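CRISPR-associated endonuclease Cas2 2 (Thermus thermophilus, PDB 1ZPW) belongs to the CRISPR adaptive immune system, where it probably acts as a metal-dependent endoribonuclease and pairs as a homodimer with a Cas1 homodimer. Local coordinates at residues Y10-D15 against G60-R65; K26-R31 against E47-R52; R4-A9 against I66-G71; V19-L24 against R55-G60. All coordinates share one frame; numbering follows the deposited sequence.

Contact 1 (Y10-D15 against G60-R65); sequences YDIPDD and GQDALR
The carbonyl oxygen of Asp11 is gripped twice: Ala63 N donates to Asp11 O at 2.9 Å, and a water donates to Asp11 O at 2.8 Å while giving its other hydrogen to Gln61 O at 2.7 Å. In this ferredoxin-like βαββαβ fold, strand 4-11 ends here beside the start of strand 63-68, and the water spans the step just beyond the last direct pair. The return bond of the antiparallel hydrogen-bonded pair, Asp11 N to Ala63 O, is 2.8 Å long and fairly straight (164° at the hydrogen). Of the Asp11 side chain, CB alone comes close to Ala63, 4.0 Å from Ala63 CB; CG, anti to the backbone N (chi1 -169°), starts the carboxylate off away from Ala63. The pairing holds the backbone of the residue predicted to bind the catalytic magnesium. Past the strand end, the Asp62 side chain lies against Ile12, though Ile12 has two conformers and the fit of its CD1 is doubtful. Asp62 OD2 is held by Asp58 N and by a salt bridge to Arg17. Its OD1 meets the ring of Pro13, with CD 3.3 Å away.

Contact 2 (K26-R31 against E47-R52); sequences KSYGER and EDLRRR
Tyr28, the residue with most surface buried here, reaches across to helix 43-56 with its ring and sets its hydroxyl against Asp48. Tyr28 OH donates to Asp48 OD1 at 2.5 Å as modelled, shorter than is usual, so the exact length is doubtful. OD1 lies at the edge of the ring, near its plane, while the carboxylate itself is turned 58° from that plane and the two side chains run at about a right angle. Leu49, next on the helix, comes over one face of the same ring: its CB stands 4.0 Å from the centroid of the Tyr28 ring, 13° off the normal, a CH-pi contact, and CD1 follows toward Tyr28 CG and CD2. In the ferredoxin-like fold this joins the turn between helix 15-26 and strand 29-33 to the second helix; the ring also touches Cys39 and Leu41 of the neighbouring strand, and Leu49 continues inward to Leu25 and Ile66. Arg52 approaches from one turn further along. Its CD lies 3.4 Å from Tyr28 OH; the chain bends at chi3, and NH1 then comes back to give Tyr28 OH a weak, bent hydrogen bond (3.4 Å, 137°). The salt bridge from Arg52 NH1 to Asp48 OD1 is long, at 3.9 Å, but the cation lies near the carboxylate and would be expected to favour its negative charge.

Contact 3 (R4-A9 against I66-G71); sequences RLYAVA and IYPVAG
Val69 O draws three donors: Arg4 NH1 at 3.2 Å and NH2 at 3.1 Å, both weak and bent, and a water at 2.8 Å that also accepts from Leu5 N. Pro68 CB lies over one face of the Arg4 guanidinium. Just inward, Leu5 and Val69 lie side by side and point the same way, CD2 meeting CG1, while Val69 N donates to Leu5 O at 2.9 Å. On the face that carries Tyr6, Pro68 and Ile66, the Tyr6 ring meets both partners with one side of its rim, CD2 3.5 Å from Ile66 CG2 and CE2 3.6 Å from Pro68 CB. Tyr6 and Ile66 then reach Leu46 of helix 43-56, which packs on that face of the sheet. Behind Tyr6, Ile66 and Pro68 stands the backbone pairing: Tyr67 N to Ala7 O is 2.8 Å and nearly straight (172°), and Ala7 N returns to Tyr67 O at 2.9 Å. The Tyr67 side chain, on the same face as Ala7, is tied at OH to Arg65 NE. A central first strand paired antiparallel with a fourth strand outermost within the chain, helices packed on one face, is the signature of the ferredoxin-like fold of Cas2.

Contact 4 (V19-L24 against R55-G60); sequences VKLANL and RLLDLG
Leu56 points its side chain at the flank of helix 15-26 and presents both methyls to it. CD1 goes deeper, 3.7 Å from Lys20 O and 4.0 Å from Leu21 CA, and it also meets one methyl of Leu24, CD2, at 3.9 Å. The second branch, Leu56 CD2, rests against Lys20 CB at 4.1 Å. The CG of Leu56 lies anti to the carbonyl carbon (chi1 -60°), on the way to the first helix, and CD1 beyond it settles between residues one turn apart. Lys20 takes part through its base alone: beyond CG the chain is extended, and the amine heads off elsewhere. Lys20 O is meanwhile an acceptor in its own helix, bonded by Leu24 N at 2.9 Å, and the methyl simply lies against it. Leu21 and Leu57 form the second layer; their side chains cross obliquely, Leu21 CD2 to Leu57 CD2 at 4.1 Å. Although the CB of Leu57 does not face the helix, its CD2 methyl swings round to Leu21. From here the apolar surface runs on, since Leu21 also touches Tyr10 and Ile12, and Leu57 touches Ile12, near the predicted magnesium ligand Asp11. Leu24 likewise touches Arg52 and Ala53 of helix 43-56. Aliphatic packing between the flank of the first helix and the end of the second, both on one face of the sheet, belongs to the βαββαβ ferredoxin-like fold.

Overall arrangement
Contacts 1 and 3 hold the same two strands, 4-11 and 63-68, and work mainly by backbone pairing, linked by the bond from Arg65 N to Ala9 O. Contact 3 adds side-chain packing and weak arginine bonds at a surface edge; contact 1, partly buried, ends in a water bridge on the predicted metal ligand's own carbonyl. Contacts 2 and 4 both use helix 43-56. Contact 4, also partly buried, rests on aliphatic side chains, whereas contact 2 lies at the surface and sets a ring face on a leucine and its hydroxyl among charged groups. Leu57 and Leu21 of contact 4 pack on Ile12 of contact 1, and Ile66 of contact 3 meets Leu49 of contact 2.

Contact 1 (Y10-D15 against G60-R65)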
loop_
_atom_site.group_PDB
_atom_site.type_symbol
_atom_site.label_atom_id
_atom_site.label_comp_id
_atom_site.label_asym_id
_atom_site.label_seq_id
_atom_site.Cartn_x
_atom_site.Cartn_y
_atom_site.Cartn_z
ATOM N N TYR A 10 -3.502 -4.984 -0.093
ATOM C CA TYR A 10 -3.627 -5.683 -1.370
ATOM C C TYR A 10 -3.916 -7.149 -1.211
ATOM O O TYR A 10 -3.553 -7.782 -0.207
ATOM C CB TYR A 10 -2.404 -5.472 -2.250
ATOM C CG TYR A 10 -1.085 -5.790 -1.600
ATOM C CD1 TYR A 10 -0.374 -4.801 -0.918
ATOM C CD2 TYR A 10 -0.553 -7.089 -1.650
ATOM C CE1 TYR A 10 0.849 -5.067 -0.327
ATOM C CE2 TYR A 10 0.683 -7.366 -1.055
ATOM C CZ TYR A 10 1.366 -6.363 -0.409
ATOM O OH TYR A 10 2.561 -6.664 0.197
ATOM N N ASP A 11 -4.602 -7.680 -2.199
ATOM C CA ASP A 11 -4.985 -9.075 -2.225
ATOM C C ASP A 11 -4.707 -9.511 -3.663
ATOM O O ASP A 11 -5.509 -9.244 -4.562
ATOM C CB ASP A 11 -6.480 -9.104 -1.919
ATOM C CG ASP A 11 -7.003 -10.454 -1.646
ATOM O OD1 ASP A 11 -6.335 -11.474 -1.992
ATOM O OD2 ASP A 11 -8.145 -10.574 -1.107
ATOM N N ILE A 12 -3.536 -10.135 -3.872
ATOM C CA ILE A 12 -3.049 -10.509 -5.206
ATOM C C ILE A 12 -2.761 -12.010 -5.189
ATOM O O ILE A 12 -1.835 -12.434 -4.522
ATOM C CB ILE A 12 -1.732 -9.733 -5.520
ATOM C CG1 ILE A 12 -1.795 -8.228 -5.191
ATOM C CG2 ILE A 12 -1.154 -10.109 -6.924
ATOM C CD1 ILE A 12 -2.801 -7.463 -5.950
ATOM N N PRO A 13 -3.548 -12.809 -5.870
ATOM C CA PRO A 13 -3.336 -14.273 -5.804
ATOM C C PRO A 13 -2.054 -14.770 -6.419
ATOM O O PRO A 13 -1.479 -15.816 -5.977
ATOM C CB PRO A 13 -4.599 -14.862 -6.467
ATOM C CG PRO A 13 -5.245 -13.736 -7.220
ATOM C CD PRO A 13 -4.775 -12.444 -6.595
ATOM N N ASP A 14 -1.567 -14.041 -7.417
ATOM C CA ASP A 14 -0.387 -14.438 -8.157
ATOM C C ASP A 14 0.902 -13.998 -7.488
ATOM O O ASP A 14 1.102 -12.794 -7.215
ATOM C CB ASP A 14 -0.441 -13.874 -9.571
ATOM C CG ASP A 14 0.760 -14.290 -10.395
ATOM O OD1 ASP A 14 0.798 -15.484 -10.823
ATOM O OD2 ASP A 14 1.718 -13.546 -10.656
ATOM N N ASP A 15 1.797 -14.952 -7.209
ATOM C CA ASP A 15 3.005 -14.593 -6.453
ATOM C C ASP A 15 3.899 -13.572 -7.170
ATOM O O ASP A 15 4.442 -12.671 -6.530
ATOM C CB ASP A 15 3.856 -15.839 -6.142
ATOM C CG ASP A 15 3.270 -16.717 -5.055
ATOM O OD1 ASP A 15 2.320 -16.340 -4.320
ATOM O OD2 ASP A 15 3.751 -17.866 -4.876
ATOM N N GLY A 60 -8.869 -8.110 -13.177
ATOM C CA GLY A 60 -9.875 -9.144 -13.008
ATOM C C GLY A 60 -9.644 -10.110 -11.854
ATOM O O GLY A 60 -10.578 -10.818 -11.463
ATOM N N GLN A 61 -8.422 -10.151 -11.313
ATOM C CA GLN A 61 -8.089 -11.073 -10.214
ATOM C C GLN A 61 -7.629 -10.384 -8.924
ATOM O O GLN A 61 -7.744 -10.978 -7.836
ATOM C CB GLN A 61 -6.987 -12.051 -10.606
ATOM C CG GLN A 61 -7.376 -13.084 -11.641
ATOM C CD GLN A 61 -6.317 -14.190 -11.828
ATOM O OE1 GLN A 61 -6.506 -15.082 -12.661
ATOM N NE2 GLN A 61 -5.216 -14.140 -11.063
ATOM N N ASP A 62 -7.063 -9.200 -9.059
ATOM C CA ASP A 62 -6.295 -8.565 -7.973
ATOM C C ASP A 62 -7.110 -7.463 -7.345
ATOM O O ASP A 62 -7.988 -6.879 -8.007
ATOM C CB ASP A 62 -5.051 -7.910 -8.563
ATOM C CG ASP A 62 -4.060 -8.895 -9.086
ATOM O OD1 ASP A 62 -4.178 -10.124 -8.792
ATOM O OD2 ASP A 62 -3.127 -8.523 -9.796
ATOM N N ALA A 63 -6.837 -7.178 -6.072
ATOM C CA ALA A 63 -7.469 -6.053 -5.379
ATOM C C ALA A 63 -6.431 -5.200 -4.680
ATOM O O ALA A 63 -5.559 -5.700 -3.998
ATOM C CB ALA A 63 -8.430 -6.572 -4.351
ATOM N N LEU A 64 -6.587 -3.887 -4.787
ATOM C CA LEU A 64 -5.739 -2.949 -4.081
ATOM C C LEU A 64 -6.647 -1.878 -3.501
ATOM O O LEU A 64 -7.415 -1.239 -4.240
ATOM C CB LEU A 64 -4.701 -2.327 -5.045
ATOM C CG LEU A 64 -3.644 -1.394 -4.454
ATOM C CD1 LEU A 64 -2.648 -0.917 -5.527
ATOM C CD2 LEU A 64 -4.199 -0.169 -3.825
ATOM N N ARG A 65 -6.573 -1.687 -2.185
ATOM C CA ARG A 65 -7.376 -0.643 -1.552
ATOM C C ARG A 65 -6.485 0.381 -0.903
ATOM O O ARG A 65 -5.534 0.030 -0.210
ATOM C CB ARG A 65 -8.346 -1.241 -0.533
ATOM C CG ARG A 65 -9.296 -2.256 -1.172
ATOM C CD ARG A 65 -10.269 -2.921 -0.161
ATOM N NE ARG A 65 -11.421 -2.062 0.101
ATOM C CZ ARG A 65 -12.528 -2.051 -0.656
ATOM N NH1 ARG A 65 -13.533 -1.216 -0.374
ATOM N NH2 ARG A 65 -12.601 -2.854 -1.715
HETATM O O HOH W 1 -7.980 -10.383 -5.162
#

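Contact 2 (K26-R31 against E47-R52)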
loop_
_atom_site.group_PDB
_atom_site.type_symbol
_atom_site.label_atom_id
_atom_site.label_comp_id
_atom_site.label_asym_id
_atom_site.label_seq_id
_atom_site.Cartn_x
_atom_site.Cartn_y
_atom_site.Cartn_z
ATOM N N LYS A 26 7.496 -0.262 -1.876
ATOM C CA LYS A 26 8.716 0.151 -1.178
ATOM C C LYS A 26 9.205 1.538 -1.586
ATOM O O LYS A 26 9.842 2.233 -0.793
ATOM C CB LYS A 26 9.807 -0.899 -1.396
ATOM C CG LYS A 26 9.488 -2.196 -0.719
ATOM C CD LYS A 26 9.999 -2.245 0.707
ATOM C CE LYS A 26 9.642 -3.603 1.317
ATOM N NZ LYS A 26 10.274 -3.877 2.612
ATOM N N SER A 27 8.902 1.957 -2.817
ATOM C CA SER A 27 9.325 3.279 -3.272
ATOM C C SER A 27 8.481 4.407 -2.656
ATOM O O SER A 27 8.842 5.603 -2.715
ATOM C CB SER A 27 9.474 3.319 -4.820
ATOM O OG SER A 27 8.211 3.319 -5.423
ATOM N N TYR A 28 7.367 4.040 -1.999
ATOM C CA TYR A 28 6.475 5.018 -1.392
ATOM C C TYR A 28 6.304 4.878 0.106
ATOM O O TYR A 28 5.708 5.745 0.736
ATOM C CB TYR A 28 5.061 4.925 -1.981
ATOM C CG TYR A 28 5.019 5.101 -3.465
ATOM C CD1 TYR A 28 4.949 6.356 -4.035
ATOM C CD2 TYR A 28 5.083 3.981 -4.307
ATOM C CE1 TYR A 28 4.926 6.494 -5.439
ATOM C CE2 TYR A 28 5.057 4.106 -5.657
ATOM C CZ TYR A 28 4.971 5.354 -6.223
ATOM O OH TYR A 28 4.928 5.438 -7.591
ATOM N N GLY A 29 6.767 3.771 0.673
ATOM C CA GLY A 29 6.505 3.544 2.075
ATOM C C GLY A 29 7.058 2.243 2.555
ATOM O O GLY A 29 7.957 1.668 1.920
ATOM N N GLU A 30 6.514 1.749 3.667
ATOM C CA GLU A 30 7.068 0.577 4.325
ATOM C C GLU A 30 5.989 -0.437 4.651
ATOM O O GLU A 30 4.835 -0.088 4.954
ATOM C CB GLU A 30 7.814 0.947 5.636
ATOM C CG GLU A 30 8.834 2.081 5.544
ATOM C CD GLU A 30 10.000 1.715 4.654
ATOM O OE1 GLU A 30 10.221 0.519 4.454
ATOM O OE2 GLU A 30 10.683 2.654 4.158
ATOM N N ARG A 31 6.382 -1.694 4.605
ATOM C CA ARG A 31 5.508 -2.799 5.001
ATOM C C ARG A 31 5.158 -2.719 6.486
ATOM O O ARG A 31 6.015 -2.425 7.320
ATOM C CB ARG A 31 6.220 -4.116 4.750
ATOM C CG ARG A 31 5.346 -5.357 5.054
ATOM C CD ARG A 31 6.035 -6.673 4.808
ATOM N NE ARG A 31 6.375 -6.866 3.391
ATOM C CZ ARG A 31 5.498 -7.195 2.460
ATOM N NH1 ARG A 31 5.913 -7.364 1.200
ATOM N NH2 ARG A 31 4.209 -7.350 2.779
ATOM N N GLU A 47 -1.295 9.647 -7.333
ATOM C CA GLU A 47 -1.560 9.380 -8.736
ATOM C C GLU A 47 -0.452 8.514 -9.341
ATOM O O GLU A 47 -0.725 7.631 -10.126
ATOM C CB GLU A 47 -1.651 10.716 -9.476
ATOM C CG GLU A 47 -1.975 10.528 -10.930
ATOM C CD GLU A 47 -1.904 11.816 -11.728
ATOM O OE1 GLU A 47 -2.876 12.084 -12.438
ATOM O OE2 GLU A 47 -0.888 12.536 -11.643
ATOM N N ASP A 48 0.800 8.783 -8.962
ATOM C CA ASP A 48 1.935 8.037 -9.476
ATOM C C ASP A 48 1.870 6.572 -9.041
ATOM O O ASP A 48 2.101 5.646 -9.850
ATOM C CB ASP A 48 3.238 8.653 -8.977
ATOM C CG ASP A 48 4.472 8.024 -9.615
ATOM O OD1 ASP A 48 5.339 7.504 -8.878
ATOM O OD2 ASP A 48 4.661 8.021 -10.856
ATOM N N LEU A 49 1.557 6.378 -7.757
ATOM C CA LEU A 49 1.361 5.024 -7.230
ATOM C C LEU A 49 0.262 4.288 -8.013
ATOM O O LEU A 49 0.472 3.145 -8.433
ATOM C CB LEU A 49 1.053 5.074 -5.721
ATOM C CG LEU A 49 0.935 3.752 -4.936
ATOM C CD1 LEU A 49 1.050 4.034 -3.430
ATOM C CD2 LEU A 49 -0.344 3.029 -5.210
ATOM N N ARG A 50 -0.896 4.924 -8.200
ATOM C CA ARG A 50 -1.969 4.265 -8.960
ATOM C C ARG A 50 -1.562 3.927 -10.370
ATOM O O ARG A 50 -1.805 2.803 -10.849
ATOM C CB ARG A 50 -3.224 5.106 -9.015
ATOM C CG ARG A 50 -3.916 5.307 -7.692
ATOM C CD ARG A 50 -5.363 5.727 -7.907
ATOM N NE ARG A 50 -5.332 6.845 -8.852
ATOM C CZ ARG A 50 -5.382 8.131 -8.509
ATOM N NH1 ARG A 50 -5.262 9.061 -9.461
ATOM N NH2 ARG A 50 -5.584 8.509 -7.245
ATOM N N ARG A 51 -0.926 4.889 -11.043
ATOM C CA ARG A 51 -0.499 4.697 -12.413
ATOM C C ARG A 51 0.440 3.504 -12.545
ATOM O O ARG A 51 0.275 2.677 -13.455
ATOM C CB ARG A 51 0.161 5.985 -12.916
ATOM C CG ARG A 51 1.022 5.899 -14.162
ATOM C CD ARG A 51 1.974 7.130 -14.390
ATOM N NE ARG A 51 1.427 8.435 -13.985
ATOM C CZ ARG A 51 0.422 9.071 -14.610
ATOM N NH1 ARG A 51 -0.021 10.250 -14.175
ATOM N NH2 ARG A 51 -0.151 8.512 -15.668
ATOM N N ARG A 52 1.384 3.387 -11.613
ATOM C CA ARG A 52 2.373 2.315 -11.665
ATOM C C ARG A 52 1.756 1.000 -11.214
ATOM O O ARG A 52 2.105 -0.045 -11.763
ATOM C CB ARG A 52 3.601 2.712 -10.833
ATOM C CG ARG A 52 4.322 3.934 -11.458
ATOM C CD ARG A 52 5.540 4.433 -10.749
ATOM N NE ARG A 52 6.656 3.496 -10.829
ATOM C CZ ARG A 52 7.723 3.566 -10.028
ATOM N NH1 ARG A 52 7.807 4.524 -9.100
ATOM N NH2 ARG A 52 8.699 2.681 -10.147
#

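Contact 3 (R4-A9 against I66-G71)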
loop_
_atom_site.group_PDB
_atom_site.type_symbol
_atom_site.label_atom_id
_atom_site.label_comp_id
_atom_site.label_asym_id
_atom_site.label_seq_id
_atom_site.Cartn_x
_atom_site.Cartn_y
_atom_site.Cartn_z
ATOM N N ARG A 4 -0.071 12.855 3.474
ATOM C CA ARG A 4 -0.895 12.282 4.502
ATOM C C ARG A 4 -0.528 10.825 4.533
ATOM O O ARG A 4 0.021 10.304 3.564
ATOM C CB ARG A 4 -2.356 12.372 4.109
ATOM C CG ARG A 4 -2.985 13.732 4.060
ATOM C CD ARG A 4 -4.382 13.674 3.429
ATOM N NE ARG A 4 -5.440 13.346 4.391
ATOM C CZ ARG A 4 -5.612 12.166 4.982
ATOM N NH1 ARG A 4 -4.780 11.157 4.741
ATOM N NH2 ARG A 4 -6.617 11.996 5.832
ATOM N N LEU A 5 -0.851 10.168 5.646
ATOM C CA LEU A 5 -0.670 8.716 5.768
ATOM C C LEU A 5 -1.783 7.956 5.044
ATOM O O LEU A 5 -2.968 8.286 5.175
ATOM C CB LEU A 5 -0.651 8.293 7.246
ATOM C CG LEU A 5 -0.589 6.790 7.567
ATOM C CD1 LEU A 5 0.744 6.229 7.071
ATOM C CD2 LEU A 5 -0.738 6.549 9.071
ATOM N N TYR A 6 -1.383 6.953 4.271
ATOM C CA TYR A 6 -2.347 6.029 3.651
ATOM C C TYR A 6 -1.995 4.617 4.033
ATOM O O TYR A 6 -0.821 4.245 4.087
ATOM C CB TYR A 6 -2.331 6.135 2.118
ATOM C CG TYR A 6 -2.850 7.442 1.568
ATOM C CD1 TYR A 6 -2.048 8.599 1.586
ATOM C CD2 TYR A 6 -4.127 7.511 0.999
ATOM C CE1 TYR A 6 -2.548 9.808 1.084
ATOM C CE2 TYR A 6 -4.616 8.718 0.480
ATOM C CZ TYR A 6 -3.802 9.840 0.520
ATOM O OH TYR A 6 -4.287 11.031 0.016
ATOM N N ALA A 7 -3.020 3.805 4.296
ATOM C CA ALA A 7 -2.824 2.361 4.421
ATOM C C ALA A 7 -3.134 1.769 3.056
ATOM O O ALA A 7 -4.182 2.052 2.460
ATOM C CB ALA A 7 -3.756 1.759 5.470
ATOM N N VAL A 8 -2.214 0.964 2.551
ATOM C CA VAL A 8 -2.382 0.394 1.206
ATOM C C VAL A 8 -2.440 -1.113 1.381
ATOM O O VAL A 8 -1.435 -1.717 1.741
ATOM C CB VAL A 8 -1.236 0.784 0.256
ATOM C CG1 VAL A 8 -1.490 0.171 -1.127
ATOM C CG2 VAL A 8 -1.152 2.287 0.119
ATOM N N ALA A 9 -3.619 -1.703 1.125
ATOM C CA ALA A 9 -3.843 -3.113 1.387
ATOM C C ALA A 9 -4.115 -3.821 0.082
ATOM O O ALA A 9 -4.872 -3.326 -0.761
ATOM C CB ALA A 9 -5.029 -3.296 2.333
ATOM N N ILE A 66 -6.808 1.654 -1.105
ATOM C CA ILE A 66 -5.994 2.745 -0.566
ATOM C C ILE A 66 -6.833 3.576 0.385
ATOM O O ILE A 66 -7.836 4.187 -0.032
ATOM C CB ILE A 66 -5.467 3.629 -1.730
ATOM C CG1 ILE A 66 -4.592 2.799 -2.638
ATOM C CG2 ILE A 66 -4.663 4.760 -1.170
ATOM C CD1 ILE A 66 -4.276 3.469 -4.049
ATOM N N TYR A 67 -6.436 3.590 1.658
ATOM C CA TYR A 67 -7.190 4.280 2.708
ATOM C C TYR A 67 -6.472 5.513 3.201
ATOM O O TYR A 67 -5.418 5.386 3.812
ATOM C CB TYR A 67 -7.344 3.372 3.923
ATOM C CG TYR A 67 -8.233 2.160 3.661
ATOM C CD1 TYR A 67 -9.620 2.272 3.749
ATOM C CD2 TYR A 67 -7.674 0.911 3.378
ATOM C CE1 TYR A 67 -10.460 1.152 3.505
ATOM C CE2 TYR A 67 -8.488 -0.188 3.129
ATOM C CZ TYR A 67 -9.863 -0.060 3.221
ATOM O OH TYR A 67 -10.659 -1.159 2.977
ATOM N N PRO A 68 -7.056 6.697 3.040
ATOM C CA PRO A 68 -6.460 7.874 3.686
ATOM C C PRO A 68 -6.729 7.819 5.178
ATOM O O PRO A 68 -7.879 7.593 5.574
ATOM C CB PRO A 68 -7.175 9.066 3.024
ATOM C CG PRO A 68 -8.351 8.512 2.288
ATOM C CD PRO A 68 -8.314 6.988 2.307
ATOM N N VAL A 69 -5.699 7.984 6.000
ATOM C CA VAL A 69 -5.826 7.766 7.445
ATOM C C VAL A 69 -5.920 9.119 8.132
ATOM O O VAL A 69 -5.238 10.058 7.744
ATOM C CB VAL A 69 -4.609 7.020 8.001
ATOM C CG1 VAL A 69 -4.680 6.895 9.526
ATOM C CG2 VAL A 69 -4.502 5.639 7.337
ATOM N N ALA A 70 -6.800 9.225 9.108
ATOM C CA ALA A 70 -6.820 10.448 9.897
ATOM C C ALA A 70 -7.232 10.096 11.273
ATOM O O ALA A 70 -8.379 9.709 11.525
ATOM C CB ALA A 70 -7.714 11.510 9.276
ATOM N N GLY A 71 -6.242 10.181 12.152
ATOM C CA GLY A 71 -6.404 9.937 13.568
ATOM C C GLY A 71 -5.397 8.910 14.025
ATOM O O GLY A 71 -4.430 8.604 13.298
HETATM O O HOH W 2 -2.723 11.308 7.716
#

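Contact 4 (V19-L24 against R55-G60)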
loop_
_atom_site.group_PDB
_atom_site.type_symbol
_atom_site.label_atom_id
_atom_site.label_comp_id
_atom_site.label_asym_id
_atom_site.label_seq_id
_atom_site.Cartn_x
_atom_site.Cartn_y
_atom_site.Cartn_z
ATOM N N VAL A 19 4.957 -9.885 -5.774
ATOM C CA VAL A 19 6.339 -9.481 -5.520
ATOM C C VAL A 19 6.573 -8.131 -6.210
ATOM O O VAL A 19 7.151 -7.215 -5.621
ATOM C CB VAL A 19 7.336 -10.527 -6.088
ATOM C CG1 VAL A 19 8.716 -9.926 -6.109
ATOM C CG2 VAL A 19 7.307 -11.782 -5.193
ATOM N N LYS A 20 6.106 -8.017 -7.462
ATOM C CA LYS A 20 6.304 -6.751 -8.185
ATOM C C LYS A 20 5.588 -5.583 -7.509
ATOM O O LYS A 20 6.145 -4.466 -7.391
ATOM C CB LYS A 20 5.827 -6.891 -9.623
ATOM C CG LYS A 20 6.737 -7.845 -10.412
ATOM C CD LYS A 20 6.253 -7.972 -11.834
ATOM C CE LYS A 20 7.068 -9.003 -12.566
ATOM N NZ LYS A 20 6.491 -9.203 -13.938
ATOM N N LEU A 21 4.373 -5.850 -7.020
ATOM C CA LEU A 21 3.614 -4.794 -6.352
ATOM C C LEU A 21 4.289 -4.395 -5.040
ATOM O O LEU A 21 4.415 -3.227 -4.758
ATOM C CB LEU A 21 2.163 -5.227 -6.111
ATOM C CG LEU A 21 1.352 -4.159 -5.376
ATOM C CD1 LEU A 21 1.227 -2.859 -6.188
ATOM C CD2 LEU A 21 -0.024 -4.697 -5.014
ATOM N N ALA A 22 4.743 -5.361 -4.254
ATOM C CA ALA A 22 5.462 -5.019 -3.019
ATOM C C ALA A 22 6.718 -4.207 -3.280
ATOM O O ALA A 22 7.016 -3.268 -2.537
ATOM C CB ALA A 22 5.791 -6.276 -2.203
ATOM N N ASN A 23 7.456 -4.563 -4.318
ATOM C CA ASN A 23 8.653 -3.820 -4.664
ATOM C C ASN A 23 8.308 -2.397 -5.057
ATOM O O ASN A 23 9.011 -1.443 -4.688
ATOM C CB ASN A 23 9.417 -4.529 -5.782
ATOM C CG ASN A 23 10.072 -5.803 -5.320
ATOM O OD1 ASN A 23 10.391 -5.965 -4.129
ATOM N ND2 ASN A 23 10.295 -6.729 -6.255
ATOM N N LEU A 24 7.200 -2.237 -5.779
ATOM C CA LEU A 24 6.724 -0.886 -6.101
ATOM C C LEU A 24 6.385 -0.086 -4.840
ATOM O O LEU A 24 6.810 1.063 -4.677
ATOM C CB LEU A 24 5.543 -0.973 -7.063
ATOM C CG LEU A 24 4.819 0.354 -7.288
ATOM C CD1 LEU A 24 5.769 1.271 -8.042
ATOM C CD2 LEU A 24 3.502 0.157 -8.040
ATOM N N ARG A 55 -0.112 -0.774 -14.024
ATOM C CA ARG A 55 0.673 -1.496 -15.017
ATOM C C ARG A 55 0.838 -2.942 -14.571
ATOM O O ARG A 55 0.936 -3.828 -15.412
ATOM C CB ARG A 55 2.053 -0.875 -15.295
ATOM C CG ARG A 55 2.035 0.583 -15.703
ATOM C CD ARG A 55 3.419 1.213 -15.920
ATOM N NE ARG A 55 3.291 2.527 -16.547
ATOM C CZ ARG A 55 4.035 3.580 -16.260
ATOM N NH1 ARG A 55 4.999 3.482 -15.349
ATOM N NH2 ARG A 55 3.803 4.743 -16.875
ATOM N N LEU A 56 0.858 -3.166 -13.249
ATOM C CA LEU A 56 1.245 -4.466 -12.684
ATOM C C LEU A 56 0.108 -5.417 -12.417
ATOM O O LEU A 56 0.316 -6.641 -12.490
ATOM C CB LEU A 56 1.989 -4.270 -11.352
ATOM C CG LEU A 56 3.285 -3.465 -11.390
ATOM C CD1 LEU A 56 3.845 -3.244 -9.983
ATOM C CD2 LEU A 56 4.336 -4.096 -12.277
ATOM N N LEU A 57 -1.044 -4.879 -12.051
ATOM C CA LEU A 57 -2.169 -5.689 -11.550
ATOM C C LEU A 57 -2.971 -6.329 -12.668
ATOM O O LEU A 57 -3.120 -5.748 -13.750
ATOM C CB LEU A 57 -3.130 -4.848 -10.697
ATOM C CG LEU A 57 -2.635 -4.013 -9.499
ATOM C CD1 LEU A 57 -3.582 -2.857 -9.210
ATOM C CD2 LEU A 57 -2.535 -4.862 -8.310
ATOM N N ASP A 58 -3.525 -7.502 -12.385
ATOM C CA ASP A 58 -4.536 -8.125 -13.222
ATOM C C ASP A 58 -5.852 -7.670 -12.643
ATOM O O ASP A 58 -6.284 -8.155 -11.603
ATOM C CB ASP A 58 -4.419 -9.643 -13.105
ATOM C CG ASP A 58 -5.387 -10.402 -14.023
ATOM O OD1 ASP A 58 -6.601 -10.116 -14.032
ATOM O OD2 ASP A 58 -4.995 -11.333 -14.741
ATOM N N LEU A 59 -6.512 -6.701 -13.265
ATOM C CA LEU A 59 -7.637 -6.095 -12.518
ATOM C C LEU A 59 -8.906 -6.974 -12.482
ATOM O O LEU A 59 -9.855 -6.662 -11.768
ATOM C CB LEU A 59 -7.868 -4.601 -12.877
ATOM C CG LEU A 59 -6.836 -3.593 -12.299
ATOM C CD1 LEU A 59 -7.410 -2.199 -12.042
ATOM C CD2 LEU A 59 -6.157 -4.055 -11.020
ATOM N N GLY A 60 -8.869 -8.110 -13.177
ATOM C CA GLY A 60 -9.875 -9.144 -13.008
ATOM C C GLY A 60 -9.644 -10.110 -11.854
ATOM O O GLY A 60 -10.578 -10.818 -11.463
#